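Local coordinates for protein amidohydrolase (Chromobacterium violaceum, PDB 2YB1) that hydrolyses 3',5'-bisphosphonucleosides to nucleoside 5'-phosphates and orthophosphate, using three manganese ions per subunit, at residues Ser68-Ile76 with Tyr195-Leu205; Ala171-Trp179 with Leu205-Gly214. All coordinates share one frame; numbering follows the deposited sequence.

Contact 1: residues Ser68-Ile76 with Tyr195-Leu205. With MN (manganese (II) ion), chain D.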
ATOM      1  N   SER A  68      -0.363 -13.496  -0.946  1.00  6.99           N
ATOM      2  CA  SER A  68      -0.575 -14.375  -2.096  1.00  7.63           C
ATOM      3  C   SER A  68      -1.876 -15.120  -1.850  1.00  8.16           C
ATOM      4  O   SER A  68      -2.026 -15.823  -0.841  1.00  8.24           O
ATOM      5  CB  SER A  68       0.583 -15.359  -2.292  1.00  8.81           C
ATOM      6  OG  SER A  68       1.811 -14.680  -2.503  1.00  9.09           O
ATOM      7  N   TRP A  69      -2.832 -14.923  -2.744  1.00  7.41           N
ATOM      8  CA  TRP A  69      -4.123 -15.588  -2.641  1.00  8.22           C
ATOM      9  C   TRP A  69      -4.303 -16.375  -3.938  1.00  8.69           C
ATOM     10  O   TRP A  69      -4.518 -15.794  -5.009  1.00  8.30           O
ATOM     11  CB  TRP A  69      -5.218 -14.526  -2.468  1.00  7.45           C
ATOM     12  CG  TRP A  69      -6.642 -15.036  -2.346  1.00  8.21           C
ATOM     13  CD1 TRP A  69      -7.208 -15.665  -1.267  1.00  9.83           C
ATOM     14  CD2 TRP A  69      -7.676 -14.908  -3.324  1.00  7.05           C
ATOM     15  NE1 TRP A  69      -8.529 -15.951  -1.524  1.00  9.89           N
ATOM     16  CE2 TRP A  69      -8.842 -15.493  -2.778  1.00  9.25           C
ATOM     17  CE3 TRP A  69      -7.730 -14.360  -4.612  1.00  9.22           C
ATOM     18  CZ2 TRP A  69     -10.050 -15.546  -3.476  1.00  9.33           C
ATOM     19  CZ3 TRP A  69      -8.945 -14.410  -5.310  1.00  9.08           C
ATOM     20  CH2 TRP A  69     -10.083 -15.004  -4.735  1.00  9.40           C
ATOM     21  N   GLY A  70      -4.214 -17.698  -3.850  1.00 11.01           N
ATOM     22  CA  GLY A  70      -4.128 -18.497  -5.064  1.00 13.16           C
ATOM     23  C   GLY A  70      -2.961 -18.036  -5.931  1.00 14.24           C
ATOM     24  O   GLY A  70      -1.840 -17.871  -5.439  1.00 12.14           O
ATOM     25  N   ARG A  71      -3.216 -17.821  -7.219  1.00 15.19           N
ATOM     26  CA  ARG A  71      -2.172 -17.370  -8.146  1.00 16.58           C
ATOM     27  C   ARG A  71      -2.018 -15.848  -8.136  1.00 12.64           C
ATOM     28  O   ARG A  71      -1.220 -15.291  -8.894  1.00 13.25           O
ATOM     29  CB  ARG A  71      -2.488 -17.826  -9.576  1.00 23.62           C
ATOM     30  CG  ARG A  71      -3.460 -16.903 -10.311  1.00 29.79           C
ATOM     31  CD  ARG A  71      -3.500 -17.176 -11.817  1.00 35.53           C
ATOM     32  NE  ARG A  71      -3.696 -15.949 -12.591  1.00 39.97           N
ATOM     33  CZ  ARG A  71      -4.859 -15.566 -13.114  1.00 43.84           C
ATOM     34  NH1 ARG A  71      -5.943 -16.315 -12.950  1.00 45.40           N
ATOM     35  NH2 ARG A  71      -4.940 -14.434 -13.803  1.00 44.30           N
ATOM     36  N   HIS A  72      -2.793 -15.177  -7.290  1.00 10.51           N
ATOM     37  CA  HIS A  72      -2.849 -13.719  -7.296  1.00  9.39           C
ATOM     38  C   HIS A  72      -2.050 -13.123  -6.153  1.00  9.31           C
ATOM     39  O   HIS A  72      -2.067 -13.647  -5.040  1.00  8.16           O
ATOM     40  CB  HIS A  72      -4.299 -13.243  -7.174  1.00  9.15           C
ATOM     41  CG  HIS A  72      -5.209 -13.806  -8.220  1.00 12.16           C
ATOM     42  ND1 HIS A  72      -5.428 -13.181  -9.431  1.00 14.56           N
ATOM     43  CD2 HIS A  72      -5.951 -14.937  -8.239  1.00 12.76           C
ATOM     44  CE1 HIS A  72      -6.263 -13.908 -10.152  1.00 16.02           C
ATOM     45  NE2 HIS A  72      -6.598 -14.976  -9.450  1.00 15.16           N
ATOM     46  N   THR A  73      -1.352 -12.027  -6.433  1.00  6.82           N
ATOM     47  CA  THR A  73      -0.812 -11.183  -5.378  1.00  8.76           C
ATOM     48  C   THR A  73      -1.828 -10.081  -5.104  1.00  8.68           C
ATOM     49  O   THR A  73      -2.203  -9.342  -6.015  1.00 10.09           O
ATOM     50  CB  THR A  73       0.517 -10.525  -5.796  1.00  8.94           C
ATOM     51  OG1 THR A  73       1.472 -11.542  -6.105  1.00 11.15           O
ATOM     52  CG2 THR A  73       1.052  -9.663  -4.666  1.00  8.49           C
ATOM     53  N   VAL A  74      -2.301  -9.992  -3.864  1.00  6.00           N
ATOM     54  CA  VAL A  74      -3.189  -8.899  -3.479  1.00  6.69           C
ATOM     55  C   VAL A  74      -2.555  -8.112  -2.332  1.00  7.10           C
ATOM     56  O   VAL A  74      -1.644  -8.601  -1.654  1.00  7.45           O
ATOM     57  CB  VAL A  74      -4.620  -9.381  -3.090  1.00 11.31           C
ATOM     58  CG1 VAL A  74      -5.312 -10.053  -4.280  1.00 11.36           C
ATOM     59  CG2 VAL A  74      -4.572 -10.305  -1.903  1.00 12.29           C
ATOM     60  N   HIS A  75      -3.017  -6.882  -2.140  1.00  7.00           N
ATOM     61  CA  HIS A  75      -2.503  -6.043  -1.062  1.00  7.61           C
ATOM     62  C   HIS A  75      -3.609  -5.683  -0.087  1.00  7.10           C
ATOM     63  O   HIS A  75      -4.675  -5.206  -0.491  1.00  6.60           O
ATOM     64  CB  HIS A  75      -1.848  -4.781  -1.636  1.00  7.16           C
ATOM     65  CG  HIS A  75      -0.535  -5.039  -2.306  1.00  8.52           C
ATOM     66  ND1 HIS A  75       0.098  -4.100  -3.094  1.00 10.23           N
ATOM     67  CD2 HIS A  75       0.275  -6.123  -2.292  1.00  9.06           C
ATOM     68  CE1 HIS A  75       1.239  -4.598  -3.540  1.00 10.70           C
ATOM     69  NE2 HIS A  75       1.376  -5.820  -3.060  1.00 10.51           N
ATOM     70  N   ILE A  76      -3.359  -5.934   1.197  1.00  7.89           N
ATOM     71  CA  ILE A  76      -4.336  -5.641   2.247  1.00  7.18           C
ATOM     72  C   ILE A  76      -3.787  -4.542   3.148  1.00  5.90           C
ATOM     73  O   ILE A  76      -2.772  -4.729   3.820  1.00  6.70           O
ATOM     74  CB  ILE A  76      -4.657  -6.903   3.114  1.00  4.40           C
ATOM     75  CG1 ILE A  76      -5.142  -8.059   2.232  1.00  4.49           C
ATOM     76  CG2 ILE A  76      -5.661  -6.563   4.222  1.00  2.01           C
ATOM     77  CD1 ILE A  76      -6.418  -7.741   1.439  1.00  4.41           C
ATOM     78  N   TYR A 195      -6.527  -5.777  -9.849  1.00  8.31           N
ATOM     79  CA  TYR A 195      -6.368  -7.229  -9.844  1.00  8.70           C
ATOM     80  C   TYR A 195      -6.950  -7.841 -11.122  1.00 12.10           C
ATOM     81  O   TYR A 195      -7.939  -7.325 -11.664  1.00 10.54           O
ATOM     82  CB  TYR A 195      -7.036  -7.829  -8.603  1.00  8.52           C
ATOM     83  CG  TYR A 195      -6.537  -7.256  -7.287  1.00  9.73           C
ATOM     84  CD1 TYR A 195      -5.196  -6.953  -7.102  1.00  9.36           C
ATOM     85  CD2 TYR A 195      -7.415  -7.018  -6.231  1.00 10.25           C
ATOM     86  CE1 TYR A 195      -4.740  -6.426  -5.908  1.00 10.08           C
ATOM     87  CE2 TYR A 195      -6.964  -6.493  -5.024  1.00 10.98           C
ATOM     88  CZ  TYR A 195      -5.621  -6.203  -4.869  1.00 11.24           C
ATOM     89  OH  TYR A 195      -5.153  -5.672  -3.682  1.00 11.04           O
ATOM     90  N   ASP A 196      -6.384  -8.949 -11.598  1.00 12.66           N
ATOM     91  CA  ASP A 196      -6.948  -9.508 -12.815  1.00 17.91           C
ATOM     92  C   ASP A 196      -8.001 -10.514 -12.359  1.00 18.32           C
ATOM     93  O   ASP A 196      -7.747 -11.721 -12.248  1.00 18.32           O
ATOM     94  CB  ASP A 196      -5.830 -10.201 -13.605  1.00 23.41           C
ATOM     95  CG  ASP A 196      -6.332 -10.930 -14.863  1.00 29.86           C
ATOM     96  OD1 ASP A 196      -7.274 -10.448 -15.536  1.00 30.68           O
ATOM     97  OD2 ASP A 196      -5.749 -11.994 -15.183  1.00 32.77           O
ATOM     98  N   MET A 197      -9.224  -9.998 -12.229  1.00 15.70           N
ATOM     99  CA  MET A 197     -10.335 -10.734 -11.642  1.00 13.83           C
ATOM    100  C   MET A 197     -11.630 -10.163 -12.195  1.00 12.73           C
ATOM    101  O   MET A 197     -11.783  -8.942 -12.271  1.00 12.58           O
ATOM    102  CB  MET A 197     -10.333 -10.559 -10.115  1.00 10.31           C
ATOM    103  CG  MET A 197      -9.097 -11.116  -9.390  1.00 10.56           C
ATOM    104  SD  MET A 197      -9.227 -10.863  -7.605  1.00  7.62           S
ATOM    105  CE  MET A 197      -7.638 -11.476  -7.042  1.00  6.27           C
ATOM    106  N   GLY A 198     -12.581 -11.033 -12.508  1.00 10.59           N
ATOM    107  CA  GLY A 198     -13.898 -10.604 -12.940  1.00 10.30           C
ATOM    108  C   GLY A 198     -14.771 -10.509 -11.706  1.00 10.86           C
ATOM    109  O   GLY A 198     -14.271 -10.652 -10.582  1.00  9.52           O
ATOM    110  N   ARG A 199     -16.069 -10.286 -11.885  1.00  9.24           N
ATOM    111  CA  ARG A 199     -16.907 -10.058 -10.711  1.00 10.39           C
ATOM    112  C   ARG A 199     -17.017 -11.296  -9.830  1.00  8.61           C
ATOM    113  O   ARG A 199     -17.291 -11.198  -8.637  1.00  7.54           O
ATOM    114  CB  ARG A 199     -18.290  -9.530 -11.094  1.00 14.13           C
ATOM    115  CG  ARG A 199     -19.047 -10.368 -12.103  1.00 16.96           C
ATOM    116  CD  ARG A 199     -20.404  -9.720 -12.366  1.00 18.97           C
ATOM    117  NE  ARG A 199     -20.970 -10.099 -13.655  1.00 20.61           N
ATOM    118  CZ  ARG A 199     -21.844 -11.080 -13.815  1.00 20.65           C
ATOM    119  NH1 ARG A 199     -22.240 -11.785 -12.763  1.00 21.77           N
ATOM    120  NH2 ARG A 199     -22.314 -11.361 -15.021  1.00 20.52           N
ATOM    121  N   THR A 200     -16.801 -12.468 -10.416  1.00  8.11           N
ATOM    122  CA  THR A 200     -16.862 -13.698  -9.632  1.00  9.66           C
ATOM    123  C   THR A 200     -15.654 -13.865  -8.693  1.00  9.89           C
ATOM    124  O   THR A 200     -15.818 -14.183  -7.512  1.00  7.12           O
ATOM    125  CB  THR A 200     -17.049 -14.925 -10.535  1.00 10.02           C
ATOM    126  OG1 THR A 200     -18.329 -14.837 -11.168  1.00  9.72           O
ATOM    127  CG2 THR A 200     -16.967 -16.220  -9.729  1.00 11.91           C
ATOM    128  N   LEU A 201     -14.452 -13.653  -9.223  1.00  9.64           N
ATOM    129  CA  LEU A 201     -13.248 -13.717  -8.397  1.00 11.39           C
ATOM    130  C   LEU A 201     -13.217 -12.623  -7.336  1.00  9.79           C
ATOM    131  O   LEU A 201     -12.796 -12.863  -6.203  1.00  7.88           O
ATOM    132  CB  LEU A 201     -11.990 -13.646  -9.259  1.00 10.84           C
ATOM    133  CG  LEU A 201     -11.462 -15.018  -9.673  1.00 15.94           C
ATOM    134  CD1 LEU A 201     -10.135 -14.873 -10.396  1.00 14.97           C
ATOM    135  CD2 LEU A 201     -11.316 -15.923  -8.447  1.00 17.83           C
ATOM    136  N   ILE A 202     -13.657 -11.423  -7.703  1.00  9.39           N
ATOM    137  CA  ILE A 202     -13.742 -10.326  -6.738  1.00  9.61           C
ATOM    138  C   ILE A 202     -14.660 -10.710  -5.585  1.00  7.27           C
ATOM    139  O   ILE A 202     -14.335 -10.494  -4.415  1.00  7.29           O
ATOM    140  CB  ILE A 202     -14.257  -9.009  -7.386  1.00 12.82           C
ATOM    141  CG1 ILE A 202     -13.195  -8.394  -8.307  1.00 13.29           C
ATOM    142  CG2 ILE A 202     -14.644  -8.005  -6.301  1.00 11.98           C
ATOM    143  CD1 ILE A 202     -11.964  -7.897  -7.575  1.00 14.63           C
ATOM    144  N   GLU A 203     -15.813 -11.280  -5.919  1.00  9.38           N
ATOM    145  CA  GLU A 203     -16.754 -11.731  -4.899  1.00 10.62           C
ATOM    146  C   GLU A 203     -16.134 -12.794  -4.003  1.00  6.81           C
ATOM    147  O   GLU A 203     -16.304 -12.766  -2.793  1.00  6.42           O
ATOM    148  CB  GLU A 203     -18.036 -12.262  -5.544  1.00 16.37           C
ATOM    149  CG  GLU A 203     -18.910 -13.048  -4.589  1.00 26.74           C
ATOM    150  CD  GLU A 203     -20.286 -12.437  -4.421  1.00 35.59           C
ATOM    151  OE1 GLU A 203     -20.430 -11.218  -4.667  1.00 36.99           O
ATOM    152  OE2 GLU A 203     -21.224 -13.175  -4.049  1.00 38.76           O
ATOM    153  N   ARG A 204     -15.429 -13.743  -4.612  1.00  7.29           N
ATOM    154  CA  ARG A 204     -14.754 -14.815  -3.882  1.00  9.94           C
ATOM    155  C   ARG A 204     -13.696 -14.241  -2.932  1.00  9.25           C
ATOM    156  O   ARG A 204     -13.594 -14.647  -1.767  1.00  8.59           O
ATOM    157  CB  ARG A 204     -14.091 -15.779  -4.878  1.00 14.43           C
ATOM    158  CG  ARG A 204     -13.543 -17.046  -4.255  1.00 23.42           C
ATOM    159  CD  ARG A 204     -14.673 -17.843  -3.628  1.00 32.86           C
ATOM    160  NE  ARG A 204     -14.262 -18.515  -2.399  1.00 40.54           N
ATOM    161  CZ  ARG A 204     -15.045 -18.676  -1.332  1.00 44.57           C
ATOM    162  NH1 ARG A 204     -16.292 -18.211  -1.332  1.00 43.77           N
ATOM    163  NH2 ARG A 204     -14.575 -19.308  -0.263  1.00 46.45           N
ATOM    164  N   LEU A 205     -12.903 -13.299  -3.442  1.00  6.73           N
ATOM    165  CA  LEU A 205     -11.896 -12.625  -2.625  1.00  6.84           C
ATOM    166  C   LEU A 205     -12.533 -11.914  -1.428  1.00  6.04           C
ATOM    167  O   LEU A 205     -12.054 -12.046  -0.298  1.00  4.40           O
ATOM    168  CB  LEU A 205     -11.092 -11.628  -3.468  1.00  5.13           C
ATOM    169  CG  LEU A 205     -10.102 -10.752  -2.693  1.00  6.33           C
ATOM    170  CD1 LEU A 205      -9.059 -11.607  -1.927  1.00  6.02           C
ATOM    171  CD2 LEU A 205      -9.410  -9.754  -3.630  1.00  7.92           C
TER
HETATM  172 MN    MN D1291      -0.691  -2.048  -3.405  1.00 10.70          MN
HETATM  173  O   HOH W   1      -7.972 -14.263 -13.341  1.00 15.64           O
HETATM  174  O   HOH W   2      -4.593 -10.595  -9.878  1.00 26.34           O
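Leu205 CD1 lies over one face of the Trp69 indole, 4.0 Å from the centroid of its six-membered ring, while CG of Arg204 lies at the indole edge. The imidazole of His72 is sandwiched: Arg71 CG, from the type II' beta turn (Trp69 to His72) that joins the two strands, lies on one face, and Met197 CE on the other, 3.8 Å from the ring centroid. Over the phenol of Tyr195 sits Val74 CG1, 3.9 Å from the centroid and only 8° off the normal.

Met197 is extended beyond CG, which brings its methyl against Trp69, His72 and Val74. Its sulfur makes an oblique Met-aromatic contact with Trp69.

Polar links lie beside the apolar contacts. His75 N donates to Tyr195 OH at 2.9 Å, nearly straight at 171°. Arg71 NH2 forms a salt bridge with Asp196 OD2 (2.9 Å), the carboxylate oxygen lying in the guanidinium plane although the two groups are turned 70° apart. One water joins Arg71 NH1 to Asp196 O, and another His72 ND1 to Asp196 N.

His75 ND1 binds manganese at 2.2 Å, and Glu64 and His191 complete the protein ligands. The tyrosine hydroxyl therefore accepts one bond from the backbone N of a manganese ligand, consistent with a second-shell role in positioning it.

Contact 2: residues Ala171-Trp179 with Leu205-Gly214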
ATOM      1  N   ALA A 171       2.279 -13.254   2.497  1.00  7.02           N
ATOM      2  CA  ALA A 171       1.418 -13.708   3.591  1.00  7.51           C
ATOM      3  C   ALA A 171       0.159 -14.386   3.067  1.00  7.12           C
ATOM      4  O   ALA A 171      -0.246 -14.170   1.928  1.00  3.94           O
ATOM      5  CB  ALA A 171       1.036 -12.541   4.488  1.00  8.56           C
ATOM      6  N   SER A 172      -0.450 -15.232   3.887  1.00  5.95           N
ATOM      7  CA  SER A 172      -1.782 -15.707   3.577  1.00  6.33           C
ATOM      8  C   SER A 172      -2.777 -14.571   3.841  1.00  7.25           C
ATOM      9  O   SER A 172      -2.495 -13.637   4.614  1.00  8.17           O
ATOM     10  CB  SER A 172      -2.129 -16.931   4.424  1.00  7.41           C
ATOM     11  OG  SER A 172      -2.426 -16.548   5.757  1.00  6.68           O
ATOM     12  N   LEU A 173      -3.940 -14.649   3.207  1.00  5.43           N
ATOM     13  CA  LEU A 173      -4.998 -13.682   3.449  1.00  6.46           C
ATOM     14  C   LEU A 173      -5.409 -13.713   4.926  1.00  8.28           C
ATOM     15  O   LEU A 173      -5.567 -12.669   5.559  1.00  6.91           O
ATOM     16  CB  LEU A 173      -6.205 -13.983   2.550  1.00  6.80           C
ATOM     17  CG  LEU A 173      -7.387 -13.016   2.602  1.00  5.78           C
ATOM     18  CD1 LEU A 173      -6.926 -11.636   2.162  1.00  7.50           C
ATOM     19  CD2 LEU A 173      -8.547 -13.496   1.716  1.00  3.51           C
ATOM     20  N   GLU A 174      -5.577 -14.917   5.472  1.00  8.67           N
ATOM     21  CA  GLU A 174      -5.990 -15.078   6.860  1.00  8.68           C
ATOM     22  C   GLU A 174      -4.985 -14.450   7.829  1.00  7.64           C
ATOM     23  O   GLU A 174      -5.368 -13.778   8.793  1.00  5.08           O
ATOM     24  CB  GLU A 174      -6.228 -16.565   7.185  1.00  9.06           C
ATOM     25  CG  GLU A 174      -7.471 -17.125   6.487  1.00 10.01           C
ATOM     26  CD  GLU A 174      -7.523 -18.647   6.461  1.00 12.31           C
ATOM     27  OE1 GLU A 174      -6.470 -19.279   6.199  1.00 11.94           O
ATOM     28  OE2 GLU A 174      -8.625 -19.202   6.690  1.00  9.99           O
ATOM     29  N   ASP A 175      -3.700 -14.658   7.569  1.00  8.92           N
ATOM     30  CA  ASP A 175      -2.666 -14.057   8.411  1.00  8.74           C
ATOM     31  C   ASP A 175      -2.660 -12.534   8.331  1.00  6.21           C
ATOM     32  O   ASP A 175      -2.618 -11.865   9.362  1.00  6.14           O
ATOM     33  CB  ASP A 175      -1.286 -14.610   8.078  1.00  8.17           C
ATOM     34  CG  ASP A 175      -1.015 -15.943   8.757  1.00  9.93           C
ATOM     35  OD1 ASP A 175      -1.771 -16.306   9.683  1.00 11.23           O
ATOM     36  OD2 ASP A 175      -0.039 -16.610   8.375  1.00  7.06           O
ATOM     37  N   ALA A 176      -2.706 -11.981   7.118  1.00  5.09           N
ATOM     38  CA  ALA A 176      -2.640 -10.526   6.965  1.00  6.38           C
ATOM     39  C   ALA A 176      -3.788  -9.817   7.686  1.00  7.60           C
ATOM     40  O   ALA A 176      -3.557  -8.876   8.455  1.00  6.68           O
ATOM     41  CB  ALA A 176      -2.598 -10.125   5.499  1.00  4.87           C
ATOM     42  N   VAL A 177      -5.016 -10.271   7.438  1.00  4.17           N
ATOM     43  CA  VAL A 177      -6.195  -9.692   8.084  1.00  4.12           C
ATOM     44  C   VAL A 177      -6.161  -9.864   9.610  1.00  5.35           C
ATOM     45  O   VAL A 177      -6.425  -8.917  10.345  1.00  5.14           O
ATOM     46  CB  VAL A 177      -7.513 -10.283   7.523  1.00  5.89           C
ATOM     47  CG1 VAL A 177      -8.702  -9.768   8.312  1.00  5.93           C
ATOM     48  CG2 VAL A 177      -7.653  -9.939   6.039  1.00  6.13           C
ATOM     49  N   GLY A 178      -5.825 -11.067  10.075  1.00  6.37           N
ATOM     50  CA  GLY A 178      -5.761 -11.343  11.502  1.00  7.81           C
ATOM     51  C   GLY A 178      -4.697 -10.555  12.249  1.00  8.22           C
ATOM     52  O   GLY A 178      -4.899 -10.159  13.404  1.00  6.57           O
ATOM     53  N   TRP A 179      -3.546 -10.347  11.611  1.00  6.77           N
ATOM     54  CA  TRP A 179      -2.502  -9.516  12.209  1.00  6.52           C
ATOM     55  C   TRP A 179      -3.029  -8.087  12.380  1.00  6.43           C
ATOM     56  O   TRP A 179      -2.844  -7.447  13.413  1.00  5.42           O
ATOM     57  CB  TRP A 179      -1.238  -9.519  11.340  1.00  6.76           C
ATOM     58  CG  TRP A 179      -0.510 -10.850  11.302  1.00 11.30           C
ATOM     59  CD1 TRP A 179      -0.531 -11.830  12.257  1.00 13.07           C
ATOM     60  CD2 TRP A 179       0.334 -11.336  10.250  1.00 11.96           C
ATOM     61  NE1 TRP A 179       0.247 -12.891  11.864  1.00 12.06           N
ATOM     62  CE2 TRP A 179       0.791 -12.613  10.638  1.00 12.65           C
ATOM     63  CE3 TRP A 179       0.759 -10.807   9.026  1.00 11.69           C
ATOM     64  CZ2 TRP A 179       1.649 -13.374   9.842  1.00 11.01           C
ATOM     65  CZ3 TRP A 179       1.608 -11.568   8.231  1.00 11.84           C
ATOM     66  CH2 TRP A 179       2.044 -12.837   8.645  1.00 12.21           C
ATOM     67  N   LEU A 205     -12.903 -13.299  -3.442  1.00  6.73           N
ATOM     68  CA  LEU A 205     -11.896 -12.625  -2.625  1.00  6.84           C
ATOM     69  C   LEU A 205     -12.533 -11.914  -1.428  1.00  6.04           C
ATOM     70  O   LEU A 205     -12.054 -12.046  -0.298  1.00  4.40           O
ATOM     71  CB  LEU A 205     -11.092 -11.628  -3.468  1.00  5.13           C
ATOM     72  CG  LEU A 205     -10.102 -10.752  -2.693  1.00  6.33           C
ATOM     73  CD1 LEU A 205      -9.059 -11.607  -1.927  1.00  6.02           C
ATOM     74  CD2 LEU A 205      -9.410  -9.754  -3.630  1.00  7.92           C
ATOM     75  N   ILE A 206     -13.604 -11.158  -1.681  1.00  6.64           N
ATOM     76  CA  ILE A 206     -14.347 -10.479  -0.613  1.00  7.24           C
ATOM     77  C   ILE A 206     -14.884 -11.446   0.454  1.00  8.56           C
ATOM     78  O   ILE A 206     -14.716 -11.211   1.654  1.00  7.27           O
ATOM     79  CB  ILE A 206     -15.505  -9.620  -1.169  1.00  6.72           C
ATOM     80  CG1 ILE A 206     -14.944  -8.411  -1.947  1.00  5.08           C
ATOM     81  CG2 ILE A 206     -16.438  -9.175  -0.037  1.00  5.79           C
ATOM     82  CD1 ILE A 206     -16.000  -7.587  -2.639  1.00  4.93           C
ATOM     83  N   LEU A 207     -15.527 -12.527   0.019  1.00  7.55           N
ATOM     84  CA  LEU A 207     -16.040 -13.528   0.956  1.00  6.46           C
ATOM     85  C   LEU A 207     -14.930 -14.132   1.825  1.00  5.67           C
ATOM     86  O   LEU A 207     -15.084 -14.243   3.040  1.00  6.70           O
ATOM     87  CB  LEU A 207     -16.795 -14.628   0.207  1.00  7.87           C
ATOM     88  CG  LEU A 207     -18.084 -14.134  -0.452  1.00 10.37           C
ATOM     89  CD1 LEU A 207     -18.861 -15.285  -1.075  1.00 12.46           C
ATOM     90  CD2 LEU A 207     -18.948 -13.390   0.580  1.00 11.31           C
ATOM     91  N   ASP A 208     -13.816 -14.511   1.203  1.00  3.86           N
ATOM     92  CA  ASP A 208     -12.653 -15.012   1.939  1.00  6.53           C
ATOM     93  C   ASP A 208     -12.110 -13.949   2.913  1.00  6.12           C
ATOM     94  O   ASP A 208     -11.750 -14.238   4.060  1.00  2.88           O
ATOM     95  CB  ASP A 208     -11.540 -15.395   0.952  1.00  7.91           C
ATOM     96  CG  ASP A 208     -11.805 -16.714   0.239  1.00 10.97           C
ATOM     97  OD1 ASP A 208     -12.912 -17.275   0.392  1.00 11.76           O
ATOM     98  OD2 ASP A 208     -10.891 -17.194  -0.467  1.00 10.20           O
ATOM     99  N   PHE A 209     -12.035 -12.717   2.417  1.00  6.68           N
ATOM    100  CA  PHE A 209     -11.542 -11.559   3.172  1.00  4.89           C
ATOM    101  C   PHE A 209     -12.400 -11.345   4.429  1.00  4.87           C
ATOM    102  O   PHE A 209     -11.894 -11.263   5.554  1.00  6.52           O
ATOM    103  CB  PHE A 209     -11.563 -10.339   2.231  1.00  2.34           C
ATOM    104  CG  PHE A 209     -11.244  -9.029   2.891  1.00  4.53           C
ATOM    105  CD1 PHE A 209      -9.938  -8.729   3.301  1.00  5.66           C
ATOM    106  CD2 PHE A 209     -12.227  -8.064   3.037  1.00  4.38           C
ATOM    107  CE1 PHE A 209      -9.640  -7.499   3.888  1.00  5.21           C
ATOM    108  CE2 PHE A 209     -11.936  -6.826   3.620  1.00  3.46           C
ATOM    109  CZ  PHE A 209     -10.642  -6.544   4.045  1.00  4.29           C
ATOM    110  N   GLN A 210     -13.706 -11.266   4.235  1.00  4.69           N
ATOM    111  CA  GLN A 210     -14.635 -11.149   5.356  1.00  5.28           C
ATOM    112  C   GLN A 210     -14.550 -12.314   6.351  1.00  7.08           C
ATOM    113  O   GLN A 210     -14.500 -12.090   7.564  1.00  6.57           O
ATOM    114  CB  GLN A 210     -16.060 -10.988   4.844  1.00  7.50           C
ATOM    115  CG  GLN A 210     -16.329  -9.614   4.258  1.00 11.54           C
ATOM    116  CD  GLN A 210     -17.791  -9.420   3.910  1.00 15.79           C
ATOM    117  OE1 GLN A 210     -18.320 -10.107   3.036  1.00 16.80           O
ATOM    118  NE2 GLN A 210     -18.451  -8.486   4.595  1.00 13.70           N
ATOM    119  N   ALA A 211     -14.525 -13.547   5.840  1.00  6.61           N
ATOM    120  CA  ALA A 211     -14.374 -14.721   6.706  1.00  8.19           C
ATOM    121  C   ALA A 211     -13.159 -14.588   7.623  1.00  7.35           C
ATOM    122  O   ALA A 211     -13.177 -15.039   8.771  1.00  8.20           O
ATOM    123  CB  ALA A 211     -14.293 -16.011   5.873  1.00  6.87           C
ATOM    124  N   ALA A 212     -12.104 -13.955   7.113  1.00  8.36           N
ATOM    125  CA  ALA A 212     -10.866 -13.801   7.872  1.00  7.58           C
ATOM    126  C   ALA A 212     -10.921 -12.608   8.823  1.00  8.82           C
ATOM    127  O   ALA A 212     -10.011 -12.407   9.624  1.00  7.08           O
ATOM    128  CB  ALA A 212      -9.669 -13.681   6.922  1.00  4.50           C
ATOM    129  N   GLY A 213     -12.006 -11.840   8.756  1.00  8.85           N
ATOM    130  CA  GLY A 213     -12.181 -10.663   9.594  1.00  7.48           C
ATOM    131  C   GLY A 213     -12.066  -9.307   8.902  1.00  7.07           C
ATOM    132  O   GLY A 213     -12.074  -8.286   9.576  1.00  9.91           O
ATOM    133  N   GLY A 214     -11.986  -9.297   7.574  1.00  5.09           N
ATOM    134  CA  GLY A 214     -11.883  -8.063   6.799  1.00  4.54           C
ATOM    135  C   GLY A 214     -13.152  -7.227   6.683  1.00  6.13           C
ATOM    136  O   GLY A 214     -14.235  -7.752   6.431  1.00  5.87           O
TER
HETATM  137  O   HOH W   3      -7.897 -14.289  10.106  1.00  7.34           O
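Helices 173-179 and 205-211 pass with their axes 9.5 Å apart at closest approach and a signed crossing angle of -50°. The backbones come nearest where Glu174 meets Ala212, their CA atoms 5.1 Å apart. Each segment has a helix end. Ser172 is the N-cap of the first helix, its OG accepting from Asp175 N at 2.9 Å; Gly213 leaves the second in a Schellman motif, with positive phi (108°) and bonds from Gly213 N to Gln210 O and from Gly214 N to Phe209 O.

Leu173 and Val177, one turn apart, supply the main apolar groups of the first helix. CD2 of Leu173 is 3.6 Å from Asp208 CB, approaching that side chain at about a right angle, and also touches Phe209 N and the CD1 methyl of Leu205. Its other methyl, CD1, lies near the plane of the Phe209 ring, at the edge. The two branches of Val177 divide the remaining work: CG1, anti to the backbone N (chi1 174°), packs against the turn, 3.2 Å from Ala212 O and 3.4 Å from Gly214 N, whereas CG2 reaches Phe209 CD1 at 3.8 Å. Ala212 CB fits against Glu174 CA and the CB of Val177. On the Phe209 ring, Gly214 CA rests over one face, so the chain beyond the helix folds back onto its own aromatic residue.

Direct contact is made by aliphatic groups packing on side chains and on backbone atoms of the second helix and its turn. Val177 and Phe209 both rest on Ala187 of strand 186-189. Two helices of the PHP domain are thus joined by van der Waals contact, with one water donating to both Glu174 O and Ala212 O as a polar bridge.

From the N terminus, strand 59-69 turns into strand 72-79, and the chain then runs through several helices before helix 173-182. Strand 186-189 and the loop holding Tyr195 follow; contact 1 closes there, 119 residues on, as helix 199-211 begins. Contact 2 starts inside that span and ends beyond it, closing a shorter loop with 25 residues between its segments, from helix 173-182 to the end of helix 199-211. Because their segments alternate along the chain, the two contacts cross. They share Leu205, and a probable hydrogen bond from Trp69 NE1 to Asp208 OD2 joins them directly. Together they tie two sheet strands and two helices of the PHP domain.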